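Local coordinates for N-acylhomoserine lactone dependent regulatory protein (Burkholderia cenocepacia, PDB 5L10) that probably regulates transcription as a LuxR-family DNA-binding protein dependent on N-acylhomoserine lactones, the present chain being its autoinducer-binding part, at residues T7-C12 with C153-H158; C41-R46 with A162-R167; H68-F73 with T77-I82; V92-F97 with A104-A109. All coordinates share one frame; numbering follows the deposited sequence. Where two conformers were deposited one is given.

Contact 1 of 4, residues T7-C12 with C153-H158; sequences TILHDC and CASLSH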
# COMPACT_ATOMS: atom_id res chain seq x y z
N THR A 7 -13.65 1.27 -12.66
CA THR A 7 -14.18 -0.06 -12.94
C THR A 7 -13.05 -1.07 -13.08
O THR A 7 -13.17 -2.22 -12.63
CB THR A 7 -15.04 -0.02 -14.20
OG1 THR A 7 -16.13 0.89 -14.00
CG2 THR A 7 -15.58 -1.40 -14.54
N ILE A 8 -11.94 -0.66 -13.70
CA ILE A 8 -10.78 -1.54 -13.85
C ILE A 8 -10.33 -2.06 -12.50
O ILE A 8 -10.09 -3.26 -12.31
CB ILE A 8 -9.64 -0.81 -14.58
CG1 ILE A 8 -10.04 -0.51 -16.03
CG2 ILE A 8 -8.36 -1.63 -14.54
CD1 ILE A 8 -9.14 0.51 -16.70
N LEU A 9 -10.23 -1.16 -11.52
CA LEU A 9 -9.77 -1.56 -10.19
C LEU A 9 -10.84 -2.33 -9.44
O LEU A 9 -10.52 -3.25 -8.67
CB LEU A 9 -9.33 -0.34 -9.41
CG LEU A 9 -8.19 0.44 -10.07
CD1 LEU A 9 -8.05 1.80 -9.42
CD2 LEU A 9 -6.91 -0.34 -9.97
N HIS A 10 -12.11 -1.99 -9.63
CA HIS A 10 -13.18 -2.74 -8.99
C HIS A 10 -13.14 -4.21 -9.40
O HIS A 10 -13.21 -5.10 -8.55
CB HIS A 10 -14.54 -2.11 -9.32
CG HIS A 10 -15.69 -2.73 -8.58
ND1 HIS A 10 -16.22 -2.17 -7.43
CD2 HIS A 10 -16.41 -3.85 -8.82
CE1 HIS A 10 -17.21 -2.93 -7.00
NE2 HIS A 10 -17.35 -3.95 -7.82
N ASP A 11 -12.99 -4.48 -10.71
CA ASP A 11 -12.95 -5.87 -11.15
C ASP A 11 -11.69 -6.58 -10.66
O ASP A 11 -11.72 -7.78 -10.39
CB ASP A 11 -13.03 -5.97 -12.68
CG ASP A 11 -14.36 -5.49 -13.23
OD1 ASP A 11 -14.88 -6.13 -14.17
OD2 ASP A 11 -14.88 -4.47 -12.74
N CYS A 12 -10.59 -5.84 -10.53
CA CYS A 12 -9.35 -6.42 -10.03
C CYS A 12 -9.51 -6.88 -8.58
O CYS A 12 -9.15 -8.01 -8.24
CB CYS A 12 -8.21 -5.40 -10.14
SG CYS A 12 -6.58 -6.02 -9.64
N CYS A 153 -2.66 3.66 -9.68
CA CYS A 153 -1.43 2.90 -9.45
C CYS A 153 -1.23 2.60 -7.98
O CYS A 153 -0.76 1.52 -7.62
CB CYS A 153 -0.24 3.67 -10.01
SG CYS A 153 -0.12 3.60 -11.80
N ALA A 154 -1.57 3.56 -7.11
CA ALA A 154 -1.54 3.32 -5.67
C ALA A 154 -2.42 2.14 -5.30
O ALA A 154 -2.03 1.27 -4.52
CB ALA A 154 -1.99 4.58 -4.93
N SER A 155 -3.63 2.11 -5.86
CA SER A 155 -4.54 0.99 -5.64
C SER A 155 -3.88 -0.34 -6.01
O SER A 155 -3.84 -1.27 -5.20
CB SER A 155 -5.82 1.21 -6.44
OG SER A 155 -6.75 0.18 -6.22
N LEU A 156 -3.33 -0.43 -7.22
CA LEU A 156 -2.67 -1.66 -7.66
C LEU A 156 -1.48 -2.00 -6.77
O LEU A 156 -1.19 -3.17 -6.52
CB LEU A 156 -2.20 -1.52 -9.11
CG LEU A 156 -3.25 -1.76 -10.19
CD1 LEU A 156 -2.59 -1.70 -11.56
CD2 LEU A 156 -3.90 -3.10 -9.95
N SER A 157 -0.76 -0.98 -6.31
CA SER A 157 0.41 -1.20 -5.48
C SER A 157 0.02 -1.81 -4.14
O SER A 157 0.66 -2.76 -3.66
CB SER A 157 1.16 0.11 -5.28
OG SER A 157 2.27 -0.08 -4.44
N HIS A 158 -1.02 -1.27 -3.51
CA HIS A 158 -1.54 -1.87 -2.29
C HIS A 158 -2.00 -3.30 -2.55
O HIS A 158 -1.79 -4.19 -1.72
CB HIS A 158 -2.69 -1.03 -1.73
CG HIS A 158 -3.52 -1.73 -0.70
ND1 HIS A 158 -4.49 -2.66 -1.02
CD2 HIS A 158 -3.54 -1.63 0.65
CE1 HIS A 158 -5.06 -3.10 0.08
NE2 HIS A 158 -4.50 -2.49 1.11
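Leu-9 and Cys-12 meet Ser-155 and Leu-156 through methyl, sulfur and hydroxymethyl groups, so no ring face or ring edge enters the contact; the imidazole of His-158, the flat group of segment 153-158, turns instead to the ring of His-120 of the second subunit, with planes about 55° apart. The motif is a near-parallel helix pair on one side of the alpha-beta fold of the autoinducer-binding domain. Evidence for this is the angle of 10° between the two axes, which approach to 10.7 Å, a separation bridged by side chains alone.

Leu-9 gives the largest share of the contact, meeting both Ser-155 and Leu-156. Its CG stands anti to the carbonyl carbon (chi1 -60°), and both methyls face the other helix. Leu-9 CD1 lies 3.8 Å from Ser-155 CB, whereas Leu-9 CD2 reaches Leu-156 CG at 3.9 Å. The two leucines pass each other at a slant. Ser-155 OG sits beside these methyls, 3.8 Å from Leu-9 CD2, and makes a weak hydrogen bond to Ala-151 O of the second subunit. Leu-9 also packs on that neighbouring Ala-151, which places this pair at the dimer interface. Ala-32 of helix 22-35 covers the other end, touching both Cys-12 and Leu-156. There Cys-12 SG rests 4.0 Å from Leu-156 CD2.

Contact 2 of 4, residues C41-R46 with A162-R167; sequences CVYGLR and AYLMPR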
# COMPACT_ATOMS: atom_id res chain seq x y z
N CYS A 41 3.97 -5.96 -16.45
CA CYS A 41 3.70 -5.91 -15.02
C CYS A 41 4.57 -6.96 -14.34
O CYS A 41 4.41 -8.16 -14.59
CB CYS A 41 2.22 -6.16 -14.73
SG CYS A 41 1.84 -6.38 -12.99
N VAL A 42 5.48 -6.51 -13.48
CA VAL A 42 6.47 -7.38 -12.86
C VAL A 42 6.43 -7.17 -11.36
O VAL A 42 6.29 -6.04 -10.88
CB VAL A 42 7.89 -7.08 -13.40
CG1 VAL A 42 8.89 -8.11 -12.88
CG2 VAL A 42 7.89 -7.03 -14.91
N TYR A 43 6.54 -8.27 -10.60
CA TYR A 43 6.63 -8.19 -9.15
C TYR A 43 7.86 -8.94 -8.67
O TYR A 43 8.11 -10.07 -9.11
CB TYR A 43 5.38 -8.75 -8.47
CG TYR A 43 5.27 -8.28 -7.04
CD1 TYR A 43 4.78 -7.01 -6.75
CD2 TYR A 43 5.68 -9.08 -5.98
CE1 TYR A 43 4.68 -6.56 -5.44
CE2 TYR A 43 5.59 -8.64 -4.67
CZ TYR A 43 5.09 -7.38 -4.41
OH TYR A 43 4.99 -6.92 -3.12
N GLY A 44 8.62 -8.32 -7.78
CA GLY A 44 9.79 -8.96 -7.22
C GLY A 44 9.80 -9.00 -5.71
O GLY A 44 9.59 -7.98 -5.05
N LEU A 45 10.05 -10.18 -5.15
CA LEU A 45 10.13 -10.36 -3.70
C LEU A 45 11.59 -10.60 -3.34
O LEU A 45 12.17 -11.63 -3.70
CB LEU A 45 9.25 -11.52 -3.25
CG LEU A 45 9.29 -11.85 -1.75
CD1 LEU A 45 8.84 -10.67 -0.91
CD2 LEU A 45 8.44 -13.08 -1.45
N ARG A 46 12.19 -9.64 -2.64
CA ARG A 46 13.57 -9.75 -2.17
C ARG A 46 13.55 -9.99 -0.67
O ARG A 46 13.03 -9.17 0.09
CB ARG A 46 14.37 -8.49 -2.51
CG ARG A 46 15.88 -8.71 -2.44
CD ARG A 46 16.66 -7.43 -2.66
NE ARG A 46 16.50 -6.50 -1.54
CZ ARG A 46 17.33 -5.50 -1.28
NH1 ARG A 46 17.11 -4.70 -0.24
NH2 ARG A 46 18.40 -5.30 -2.05
N ALA A 162 -0.58 -6.62 -0.69
CA ALA A 162 -1.51 -7.26 0.23
C ALA A 162 -1.98 -8.62 -0.25
O ALA A 162 -2.28 -9.49 0.58
CB ALA A 162 -2.72 -6.36 0.47
N TYR A 163 -2.05 -8.84 -1.56
CA TYR A 163 -2.61 -10.07 -2.10
C TYR A 163 -1.61 -10.96 -2.83
O TYR A 163 -1.84 -12.17 -2.92
CB TYR A 163 -3.78 -9.76 -3.05
CG TYR A 163 -4.95 -9.10 -2.38
CD1 TYR A 163 -5.98 -9.86 -1.83
CD2 TYR A 163 -5.04 -7.72 -2.28
CE1 TYR A 163 -7.07 -9.25 -1.22
CE2 TYR A 163 -6.12 -7.10 -1.67
CZ TYR A 163 -7.13 -7.88 -1.14
OH TYR A 163 -8.20 -7.27 -0.53
N LEU A 164 -0.52 -10.40 -3.35
CA LEU A 164 0.46 -11.18 -4.09
C LEU A 164 1.71 -11.50 -3.26
O LEU A 164 2.09 -12.66 -3.14
CB LEU A 164 0.86 -10.44 -5.37
CG LEU A 164 1.83 -11.20 -6.28
CD1 LEU A 164 1.22 -12.53 -6.68
CD2 LEU A 164 2.16 -10.38 -7.51
N MSE A 165 2.34 -10.48 -2.69
CA MSE A 165 3.55 -10.68 -1.89
C MSE A 165 3.41 -11.74 -0.78
O MSE A 165 4.25 -12.64 -0.69
CB MSE A 165 4.00 -9.34 -1.28
CG MSE A 165 4.92 -9.50 -0.09
SE MSE A 165 5.96 -7.90 0.36
CE MSE A 165 4.51 -6.63 0.60
N PRO A 166 2.37 -11.67 0.06
CA PRO A 166 2.24 -12.67 1.13
C PRO A 166 2.04 -14.08 0.62
O PRO A 166 2.37 -15.03 1.34
CB PRO A 166 1.01 -12.19 1.92
CG PRO A 166 0.22 -11.45 0.93
CD PRO A 166 1.23 -10.73 0.09
N ARG A 167 1.50 -14.26 -0.58
CA ARG A 167 1.31 -15.58 -1.16
C ARG A 167 2.50 -16.03 -1.99
O ARG A 167 2.54 -17.18 -2.43
CB ARG A 167 0.03 -15.59 -1.99
CG ARG A 167 -1.14 -14.98 -1.24
CD ARG A 167 -2.46 -15.62 -1.60
NE ARG A 167 -3.54 -15.09 -0.77
CZ ARG A 167 -4.22 -13.98 -1.04
NH1 ARG A 167 -5.19 -13.57 -0.23
NH2 ARG A 167 -3.93 -13.27 -2.12
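Tyr-43 packs against Leu-164 and Met-165 where strand 40-46 of the antiparallel sheet is covered by the C-terminal helix 143-169, a helix-on-sheet layer of the autoinducer-binding domain. The two segments cross at -45°, their axes 9.3 Å apart.

Followed outward, Tyr-43 changes partner halfway along. Its CB is 3.7 Å from Leu-164 CD2, and Tyr-43 CG is 3.8 Å from the same methyl. The side chains of Tyr-43 and Leu-164 run past each other in opposite directions; the leucine methyl touches CB, CG and CD2 of the tyrosine. Further out, the tyrosine passes Met-165 at a slant, and Tyr-43 CE2 comes to 3.8 Å from Met-165 CB, with both partners oblique to the ring. At the end, Tyr-43 OH lies 3.2 Å from Met-165 CB, but its polar partner is His-161 ND1, one helical turn back, with which it forms a hydrogen bond that would hold the phenol against the helix.

Met-165, a selenomethionine, is extended until chi3 (56°) folds its end; Met-165 SE then stands 3.7 Å from Tyr-43 OH. Leu-45, the next inward-facing residue of the strand, meets this chain at roughly a right angle, its CD1 4.2 Å from Met-165 CG.

Contact 3 of 4, residues H68-F73 with T77-I82; sequences HRYVKF and TIDPII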
# COMPACT_ATOMS: atom_id res chain seq x y z
N HIS A 68 16.29 -13.35 -18.15
CA HIS A 68 17.46 -14.20 -18.33
C HIS A 68 18.75 -13.40 -18.24
O HIS A 68 19.73 -13.85 -17.63
CB HIS A 68 17.38 -14.92 -19.68
CG HIS A 68 18.63 -15.64 -20.06
ND1 HIS A 68 18.90 -16.93 -19.65
CD2 HIS A 68 19.69 -15.26 -20.81
CE1 HIS A 68 20.07 -17.31 -20.13
NE2 HIS A 68 20.57 -16.31 -20.84
N ARG A 69 18.78 -12.21 -18.83
CA ARG A 69 19.96 -11.36 -18.73
C ARG A 69 20.04 -10.67 -17.37
O ARG A 69 21.14 -10.43 -16.87
CB ARG A 69 19.97 -10.35 -19.87
CG ARG A 69 20.06 -11.02 -21.23
CD ARG A 69 19.45 -10.16 -22.32
NE ARG A 69 20.30 -9.04 -22.68
CZ ARG A 69 21.22 -9.08 -23.64
NH1 ARG A 69 21.39 -10.19 -24.34
NH2 ARG A 69 21.95 -8.01 -23.91
N TYR A 70 18.88 -10.37 -16.77
CA TYR A 70 18.85 -9.88 -15.40
C TYR A 70 19.51 -10.87 -14.44
O TYR A 70 20.10 -10.46 -13.44
CB TYR A 70 17.41 -9.60 -14.98
CG TYR A 70 17.26 -8.89 -13.65
CD1 TYR A 70 17.16 -7.51 -13.58
CD2 TYR A 70 17.20 -9.61 -12.47
CE1 TYR A 70 17.03 -6.87 -12.37
CE2 TYR A 70 17.07 -8.98 -11.25
CZ TYR A 70 16.98 -7.60 -11.21
OH TYR A 70 16.85 -6.97 -10.00
N VAL A 71 19.43 -12.16 -14.74
CA VAL A 71 19.99 -13.18 -13.86
C VAL A 71 21.46 -13.43 -14.17
O VAL A 71 22.30 -13.39 -13.27
CB VAL A 71 19.17 -14.49 -13.97
CG1 VAL A 71 19.89 -15.63 -13.29
CG2 VAL A 71 17.79 -14.29 -13.36
N LYS A 72 21.80 -13.68 -15.44
CA LYS A 72 23.17 -14.04 -15.78
C LYS A 72 24.14 -12.88 -15.59
O LYS A 72 25.34 -13.12 -15.40
CB LYS A 72 23.24 -14.56 -17.22
CG LYS A 72 23.29 -13.48 -18.29
CD LYS A 72 23.35 -14.07 -19.69
CE LYS A 72 24.68 -14.75 -19.96
NZ LYS A 72 24.81 -15.20 -21.38
N PHE A 73 23.67 -11.64 -15.63
CA PHE A 73 24.52 -10.49 -15.40
C PHE A 73 24.49 -10.01 -13.95
O PHE A 73 25.14 -9.01 -13.63
CB PHE A 73 24.14 -9.33 -16.33
CG PHE A 73 24.40 -9.62 -17.79
CD1 PHE A 73 25.36 -10.54 -18.16
CD2 PHE A 73 23.68 -8.96 -18.77
CE1 PHE A 73 25.59 -10.81 -19.50
CE2 PHE A 73 23.91 -9.23 -20.11
CZ PHE A 73 24.87 -10.16 -20.48
N THR A 77 22.24 -7.41 -7.73
CA THR A 77 23.24 -6.79 -6.87
C THR A 77 23.20 -5.27 -6.98
O THR A 77 23.41 -4.57 -5.99
CB THR A 77 24.62 -7.33 -7.24
OG1 THR A 77 24.69 -8.72 -6.94
CG2 THR A 77 25.72 -6.59 -6.47
N ILE A 78 22.91 -4.75 -8.17
CA ILE A 78 23.09 -3.33 -8.45
C ILE A 78 21.84 -2.72 -9.06
O ILE A 78 21.91 -1.66 -9.70
CB ILE A 78 24.30 -3.13 -9.39
CG1 ILE A 78 24.23 -4.09 -10.59
CG2 ILE A 78 25.60 -3.34 -8.63
CD1 ILE A 78 23.42 -3.58 -11.76
N ASP A 79 20.68 -3.35 -8.86
CA ASP A 79 19.44 -2.88 -9.45
C ASP A 79 19.13 -1.46 -9.00
O ASP A 79 18.81 -1.23 -7.83
CB ASP A 79 18.28 -3.82 -9.09
CG ASP A 79 17.03 -3.58 -9.94
OD1 ASP A 79 16.70 -2.41 -10.23
OD2 ASP A 79 16.37 -4.57 -10.30
N PRO A 80 19.19 -0.48 -9.92
CA PRO A 80 18.97 0.92 -9.52
C PRO A 80 17.56 1.19 -9.05
O PRO A 80 17.36 2.03 -8.16
CB PRO A 80 19.30 1.71 -10.80
CG PRO A 80 19.91 0.71 -11.75
CD PRO A 80 19.39 -0.63 -11.36
N ILE A 81 16.57 0.51 -9.63
CA ILE A 81 15.19 0.70 -9.19
C ILE A 81 15.02 0.21 -7.76
O ILE A 81 14.38 0.88 -6.93
CB ILE A 81 14.23 -0.02 -10.15
CG1 ILE A 81 14.40 0.50 -11.57
CG2 ILE A 81 12.79 0.16 -9.69
CD1 ILE A 81 13.75 -0.38 -12.61
N ILE A 82 15.59 -0.95 -7.44
CA ILE A 82 15.45 -1.50 -6.09
C ILE A 82 16.08 -0.55 -5.07
O ILE A 82 15.50 -0.26 -4.02
CB ILE A 82 16.08 -2.90 -6.00
CG1 ILE A 82 15.40 -3.86 -6.98
CG2 ILE A 82 15.98 -3.43 -4.58
CD1 ILE A 82 13.94 -4.09 -6.71
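A single polar link, the hydrogen bond from Tyr-70 to Asp-79, makes this a buried local contact between the end region of helix 64-72 and the start of helix 80-87. Tyr-70 OH donates to Asp-79 OD2 at 2.5 Å, a very short length that is doubtful at this resolution. The carboxylate oxygen sits at the edge of the phenol ring and in its plane, while ring and carboxylate planes are turned 61° apart.

The aspartate is held from its other oxygen as well. It occupies the N-cap position of helix 80-87, and Asp-79 OD1 accepts weak bonds from Ile-81 N at 3.0 Å and from Ile-82 N at 3.3 Å. The second of these is the straighter, at 160°. With CG anti to the backbone N (chi1 -166°), the carboxylate turns OD1 to the helix start and OD2 to the tyrosine. The ring of Trp-66 meets that of Tyr-70, and Phe-105 touches Asp-79.

A glycerol molecule, probably from the crystallisation liquor, is a further, weak hydrogen-bond partner of Asp-79 OD2. This buried aspartate beside aromatic rings, followed by Pro-80, is consistent with the autoinducer pocket of LuxR-type receptors, in whose relatives an aspartate so placed receives the amide of the acylhomoserine lactone.

Contact 4 of 4, residues V92-F97 with A104-A109; sequences VVWNAF and AFWHDA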
# COMPACT_ATOMS: atom_id res chain seq x y z
N VAL A 92 8.46 5.38 -7.72
CA VAL A 92 9.58 5.82 -8.55
C VAL A 92 9.18 5.70 -10.01
O VAL A 92 8.87 4.60 -10.49
CB VAL A 92 10.85 5.01 -8.26
CG1 VAL A 92 11.93 5.34 -9.27
CG2 VAL A 92 11.33 5.27 -6.85
N VAL A 93 9.18 6.83 -10.72
CA VAL A 93 8.97 6.86 -12.16
C VAL A 93 10.33 6.95 -12.83
O VAL A 93 11.15 7.81 -12.47
CB VAL A 93 8.08 8.04 -12.57
CG1 VAL A 93 7.84 8.04 -14.08
CG2 VAL A 93 6.77 8.00 -11.81
N TRP A 94 10.59 6.07 -13.80
CA TRP A 94 11.90 6.02 -14.42
C TRP A 94 11.77 5.83 -15.93
O TRP A 94 10.75 5.36 -16.44
CB TRP A 94 12.77 4.92 -13.81
CG TRP A 94 12.09 3.59 -13.69
CD1 TRP A 94 11.47 3.08 -12.58
CD2 TRP A 94 11.99 2.58 -14.70
NE1 TRP A 94 10.98 1.82 -12.85
CE2 TRP A 94 11.29 1.49 -14.14
CE3 TRP A 94 12.42 2.49 -16.03
CZ2 TRP A 94 11.01 0.33 -14.86
CZ3 TRP A 94 12.14 1.34 -16.74
CH2 TRP A 94 11.44 0.28 -16.16
N ASN A 95 12.85 6.21 -16.63
CA ASN A 95 12.95 6.13 -18.08
C ASN A 95 14.31 5.54 -18.42
O ASN A 95 15.34 6.15 -18.12
CB ASN A 95 12.79 7.52 -18.72
CG ASN A 95 12.83 7.50 -20.24
OD1 ASN A 95 13.61 6.77 -20.86
ND2 ASN A 95 11.99 8.32 -20.86
N ALA A 96 14.32 4.38 -19.07
CA ALA A 96 15.57 3.68 -19.34
C ALA A 96 16.53 4.51 -20.18
O ALA A 96 17.75 4.36 -20.05
CB ALA A 96 15.29 2.34 -20.02
N PHE A 97 16.02 5.40 -21.04
CA PHE A 97 16.90 6.23 -21.85
C PHE A 97 17.44 7.44 -21.09
O PHE A 97 18.38 8.08 -21.58
CB PHE A 97 16.17 6.72 -23.10
CG PHE A 97 15.74 5.62 -24.03
CD1 PHE A 97 16.67 4.94 -24.80
CD2 PHE A 97 14.40 5.28 -24.15
CE1 PHE A 97 16.28 3.92 -25.65
CE2 PHE A 97 14.00 4.27 -25.00
CZ PHE A 97 14.94 3.59 -25.75
N ALA A 104 25.01 -0.48 -18.02
CA ALA A 104 24.71 -1.83 -18.50
C ALA A 104 23.27 -2.23 -18.16
O ALA A 104 22.61 -2.89 -18.96
CB ALA A 104 25.69 -2.83 -17.91
N PHE A 105 22.79 -1.83 -16.99
CA PHE A 105 21.44 -2.21 -16.58
C PHE A 105 20.39 -1.61 -17.50
O PHE A 105 19.57 -2.32 -18.09
CB PHE A 105 21.20 -1.77 -15.13
CG PHE A 105 19.82 -2.08 -14.62
CD1 PHE A 105 19.55 -3.30 -14.01
CD2 PHE A 105 18.80 -1.15 -14.72
CE1 PHE A 105 18.29 -3.58 -13.53
CE2 PHE A 105 17.54 -1.42 -14.24
CZ PHE A 105 17.28 -2.64 -13.64
N TRP A 106 20.41 -0.28 -17.65
CA TRP A 106 19.42 0.39 -18.48
C TRP A 106 19.56 0.03 -19.96
O TRP A 106 18.57 0.05 -20.69
CB TRP A 106 19.51 1.90 -18.28
CG TRP A 106 19.17 2.34 -16.89
CD1 TRP A 106 20.00 2.95 -15.99
CD2 TRP A 106 17.90 2.20 -16.23
NE1 TRP A 106 19.32 3.20 -14.82
CE2 TRP A 106 18.04 2.75 -14.94
CE3 TRP A 106 16.67 1.65 -16.61
CZ2 TRP A 106 16.98 2.77 -14.02
CZ3 TRP A 106 15.63 1.68 -15.70
CH2 TRP A 106 15.79 2.23 -14.42
N HIS A 107 20.78 -0.30 -20.40
CA HIS A 107 20.98 -0.73 -21.78
C HIS A 107 20.14 -1.96 -22.11
O HIS A 107 19.40 -1.98 -23.10
CB HIS A 107 22.47 -1.02 -22.02
CG HIS A 107 22.76 -1.76 -23.29
ND1 HIS A 107 22.89 -1.13 -24.50
CD2 HIS A 107 22.96 -3.08 -23.52
CE1 HIS A 107 23.15 -2.02 -25.44
NE2 HIS A 107 23.20 -3.21 -24.87
N ASP A 108 20.22 -2.98 -21.26
CA ASP A 108 19.44 -4.20 -21.48
C ASP A 108 17.95 -3.94 -21.31
O ASP A 108 17.13 -4.50 -22.04
CB ASP A 108 19.92 -5.30 -20.53
CG ASP A 108 21.29 -5.83 -20.91
OD1 ASP A 108 21.52 -6.07 -22.12
OD2 ASP A 108 22.13 -6.02 -20.01
N ALA A 109 17.57 -3.11 -20.34
CA ALA A 109 16.17 -2.78 -20.14
C ALA A 109 15.57 -2.12 -21.38
O ALA A 109 14.52 -2.54 -21.88
CB ALA A 109 16.01 -1.87 -18.92
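Trp-94, Ala-96 and Trp-106 form the tight part of this contact, in which helix 103-111 packs on the edge strand 92-95 of the domain's five-stranded antiparallel sheet. Trp-94 CE3 approaches Trp-106 CZ3 at 3.3 Å. The six-membered rings are oblique, with planes 45° apart and centroids separated by 5.2 Å. Trp-106 CH2 stands 3.5 Å above one face of Trp-94, displaced toward the rim. Trp-94 reaches this position with CG between its backbone N and carbonyl carbon (chi1 48°), and its NE1 is hydrogen-bonded to Ser-119 OG on the adjoining strand. Just past the strand, Ala-96 lies against the second indole: its CB is 3.7 Å from Trp-106 CE3, and Ala-96 O is 3.5 Å from Trp-106 CB. Phe-105 places its CD2 over the centre of one Trp-106 face. Ile-81 of helix 80-87 touches both indoles, and the cluster is consistent with a wall of the signal-binding pocket, as in related LuxR-type receptors.

The loose part begins with a single longer contact, Ala-96 CB to Ala-109 CB at 4.4 Å. The solvent side follows: Phe-97 and His-107 are exposed, and both CB atoms are directed away from the opposite segment. The chain turns there through an Asx turn, in which Phe-97 N donates to Asn-95 OD1 at 2.8 Å, the donor lying in the plane of the side-chain carbonyl.

From the N terminus, helix 3-16 opens contact 1, which closes only at residues 153-158 and so encloses most of the domain. Strand 40-46 then opens contact 2, closed by residues 162-167 farther along the same helix 143-169; the segments of contacts 1 and 2 therefore alternate and cross. Nested within both loops, contacts 3 and 4 follow in series as short closures, joined by a salt bridge from Arg-69 to Asp-108 and by Pro-80 packing on Phe-105. Contact 1 joins the first and last helices, contact 2 lays the last helix on the sheet, and both border the second subunit. Contacts 3 and 4 gather helices 64-72, 80-87 and 103-111 with edge strand 92-95, across the chain's centre from contact 1.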